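Long-range contact in Pvc2 (Photorhabdus asymbiotica subsp. asymbiotica, PDB 6J0B), which probably forms part of the contractile sheath that surrounds the inner tube of an extracellular, phage-tail-like injection system: residues Cys119-Ala127 with Val250-Glu260. Numbering follows the deposited sequence.
Sequences CQPGKGLFA and VPVRRLFNSVE
F126 reaches from the sheet of the subtilisin-like part of this sheath protein to helix 250-266, which belongs to the C-terminal part, and lies across the first two turns of that helix. It lies on strand 126-130, a central strand of the mixed sheet, flanked by the parallel strands 103-106 and 154-157. With CG anti to the backbone N and beside the carbonyl carbon (chi1 -166°), the phenyl group is carried to the helix, where it meets three side chains, each in a different way. R254 lays its CG over one face, 4.2 Å from the ring centroid and 15° off the normal, a CH-pi contact displaced toward the rim. R253 comes at the edge instead: its CG lies in the ring plane, 3.7 Å from F126 CE1. V250 meets the far end of the ring obliquely, CG1 to CZ at 3.7 Å. Both arginines thus give the phenyl group their aliphatic stems while their charged ends go elsewhere. The R254 guanidinium, its plane turned 82° from the ring, forms a salt bridge through NH1 with D184. R253, bent at chi2 and chi3, runs forward along its helix, where NH2 makes a weak hydrogen bond to N257 OD1, 2.9 Å long; it also forms a cation-pi contact with W247.

One turn further on, the backbone of the incoming loop comes closest to the helix at G124, whose CA is 5.1 Å from N257 CA. The N257 amide nitrogen points into this corner: ND2 lies 3.5 Å from G124 O and, near the edge of the F126 ring, 4.0 Å from F126 CB. Beyond it E260 turns its carboxylate toward the bend at 121-123, where OE2 lies 3.8 Å from G122 O, a contact between two acceptors.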
# COMPACT_ATOMS: atom_id res chain seq x y z
N CYS A 119 -6.32 -65.22 39.29
CA CYS A 119 -6.83 -64.71 38.02
C CYS A 119 -8.06 -65.51 37.63
O CYS A 119 -7.96 -66.63 37.14
CB CYS A 119 -5.77 -64.76 36.92
SG CYS A 119 -4.55 -63.43 37.01
N GLN A 120 -9.23 -64.92 37.86
CA GLN A 120 -10.53 -65.49 37.60
C GLN A 120 -11.26 -64.62 36.59
O GLN A 120 -10.84 -63.48 36.34
CB GLN A 120 -11.33 -65.59 38.91
CG GLN A 120 -10.70 -66.52 39.93
CD GLN A 120 -10.48 -67.92 39.39
OE1 GLN A 120 -11.38 -68.51 38.80
NE2 GLN A 120 -9.28 -68.45 39.59
N PRO A 121 -12.33 -65.12 35.95
CA PRO A 121 -13.10 -64.25 35.03
C PRO A 121 -13.77 -63.07 35.70
O PRO A 121 -14.00 -62.05 35.03
CB PRO A 121 -14.13 -65.22 34.43
CG PRO A 121 -13.46 -66.53 34.47
CD PRO A 121 -12.65 -66.54 35.73
N GLY A 122 -14.07 -63.15 36.99
CA GLY A 122 -14.70 -62.04 37.68
C GLY A 122 -13.75 -60.94 38.08
O GLY A 122 -14.05 -59.76 37.92
N LYS A 123 -12.58 -61.32 38.60
CA LYS A 123 -11.63 -60.35 39.11
C LYS A 123 -10.89 -59.67 37.96
O LYS A 123 -10.65 -60.26 36.91
CB LYS A 123 -10.64 -61.03 40.05
CG LYS A 123 -11.31 -61.99 41.02
CD LYS A 123 -10.31 -62.65 41.94
CE LYS A 123 -10.94 -63.79 42.72
NZ LYS A 123 -9.92 -64.60 43.44
N GLY A 124 -10.52 -58.41 38.18
CA GLY A 124 -9.97 -57.58 37.13
C GLY A 124 -8.46 -57.64 36.97
O GLY A 124 -7.88 -56.71 36.42
N LEU A 125 -7.82 -58.72 37.41
CA LEU A 125 -6.37 -58.79 37.40
C LEU A 125 -5.86 -59.32 36.06
O LEU A 125 -6.29 -60.38 35.60
CB LEU A 125 -5.87 -59.68 38.54
CG LEU A 125 -5.46 -59.02 39.85
CD1 LEU A 125 -4.34 -58.04 39.61
CD2 LEU A 125 -6.62 -58.34 40.55
N PHE A 126 -4.94 -58.58 35.45
CA PHE A 126 -4.17 -59.03 34.30
C PHE A 126 -2.74 -59.27 34.77
O PHE A 126 -2.23 -58.53 35.60
CB PHE A 126 -4.21 -57.99 33.18
CG PHE A 126 -3.72 -58.50 31.85
CD1 PHE A 126 -4.60 -59.08 30.96
CD2 PHE A 126 -2.39 -58.37 31.49
CE1 PHE A 126 -4.16 -59.55 29.74
CE2 PHE A 126 -1.95 -58.84 30.28
CZ PHE A 126 -2.83 -59.42 29.40
N ALA A 127 -2.10 -60.30 34.24
CA ALA A 127 -0.82 -60.76 34.78
C ALA A 127 0.21 -60.93 33.68
O ALA A 127 0.26 -61.98 33.03
CB ALA A 127 -0.99 -62.07 35.55
N VAL A 250 -4.30 -58.86 23.88
CA VAL A 250 -4.28 -58.08 25.13
C VAL A 250 -4.98 -56.72 25.08
O VAL A 250 -5.34 -56.25 26.16
CB VAL A 250 -2.84 -57.92 25.69
CG1 VAL A 250 -2.09 -59.23 25.74
CG2 VAL A 250 -2.02 -56.89 24.98
N PRO A 251 -5.19 -56.01 23.94
CA PRO A 251 -6.06 -54.83 24.06
C PRO A 251 -7.52 -55.15 24.28
O PRO A 251 -8.23 -54.34 24.87
CB PRO A 251 -5.84 -54.10 22.72
CG PRO A 251 -5.44 -55.13 21.81
CD PRO A 251 -4.53 -55.96 22.62
N VAL A 252 -7.99 -56.31 23.83
CA VAL A 252 -9.40 -56.66 24.04
C VAL A 252 -9.62 -57.15 25.47
O VAL A 252 -10.64 -56.84 26.09
CB VAL A 252 -9.84 -57.71 23.00
CG1 VAL A 252 -11.32 -58.00 23.12
CG2 VAL A 252 -9.51 -57.22 21.61
N ARG A 253 -8.66 -57.90 26.01
CA ARG A 253 -8.78 -58.39 27.38
C ARG A 253 -8.62 -57.27 28.39
O ARG A 253 -9.33 -57.23 29.40
CB ARG A 253 -7.76 -59.50 27.63
CG ARG A 253 -7.76 -60.09 29.03
CD ARG A 253 -9.00 -60.91 29.31
NE ARG A 253 -10.03 -60.15 30.00
CZ ARG A 253 -11.19 -60.64 30.41
NH1 ARG A 253 -11.48 -61.92 30.18
NH2 ARG A 253 -12.07 -59.87 31.03
N ARG A 254 -7.70 -56.34 28.14
CA ARG A 254 -7.51 -55.22 29.05
C ARG A 254 -8.58 -54.15 28.91
O ARG A 254 -8.77 -53.37 29.85
CB ARG A 254 -6.14 -54.58 28.83
CG ARG A 254 -5.01 -55.36 29.45
CD ARG A 254 -3.67 -54.72 29.15
NE ARG A 254 -3.70 -53.26 29.23
CZ ARG A 254 -3.61 -52.57 30.36
NH1 ARG A 254 -3.64 -51.25 30.33
NH2 ARG A 254 -3.49 -53.20 31.52
N LEU A 255 -9.28 -54.09 27.78
CA LEU A 255 -10.43 -53.19 27.69
C LEU A 255 -11.57 -53.70 28.54
O LEU A 255 -12.18 -52.93 29.29
CB LEU A 255 -10.88 -53.04 26.24
CG LEU A 255 -12.14 -52.20 26.04
CD1 LEU A 255 -11.85 -50.75 26.34
CD2 LEU A 255 -12.68 -52.36 24.65
N PHE A 256 -11.86 -55.00 28.46
CA PHE A 256 -12.94 -55.57 29.25
C PHE A 256 -12.63 -55.56 30.74
O PHE A 256 -13.55 -55.44 31.55
CB PHE A 256 -13.23 -57.00 28.79
CG PHE A 256 -14.27 -57.08 27.73
CD1 PHE A 256 -15.55 -57.51 28.03
CD2 PHE A 256 -13.98 -56.70 26.43
CE1 PHE A 256 -16.52 -57.57 27.06
CE2 PHE A 256 -14.95 -56.77 25.45
CZ PHE A 256 -16.21 -57.21 25.76
N ASN A 257 -11.36 -55.68 31.12
CA ASN A 257 -10.98 -55.53 32.52
C ASN A 257 -11.18 -54.09 32.99
O ASN A 257 -11.55 -53.86 34.14
CB ASN A 257 -9.53 -55.95 32.73
CG ASN A 257 -9.37 -57.44 32.85
OD1 ASN A 257 -10.33 -58.19 32.69
ND2 ASN A 257 -8.16 -57.88 33.13
N SER A 258 -10.93 -53.12 32.11
CA SER A 258 -11.03 -51.72 32.50
C SER A 258 -12.47 -51.25 32.53
O SER A 258 -12.85 -50.44 33.39
CB SER A 258 -10.21 -50.86 31.54
OG SER A 258 -10.74 -49.55 31.49
N VAL A 259 -13.29 -51.71 31.58
CA VAL A 259 -14.69 -51.30 31.50
C VAL A 259 -15.46 -51.80 32.71
O VAL A 259 -16.22 -51.05 33.34
CB VAL A 259 -15.32 -51.79 30.19
CG1 VAL A 259 -16.83 -51.68 30.22
CG2 VAL A 259 -14.78 -51.01 29.03
N GLU A 260 -15.22 -53.05 33.10
CA GLU A 260 -15.99 -53.64 34.18
C GLU A 260 -15.54 -53.10 35.54
O GLU A 260 -16.30 -53.15 36.51
CB GLU A 260 -15.88 -55.15 34.12
CG GLU A 260 -14.59 -55.78 34.58
CD GLU A 260 -14.43 -57.19 34.04
OE1 GLU A 260 -15.16 -57.55 33.09
OE2 GLU A 260 -13.58 -57.95 34.56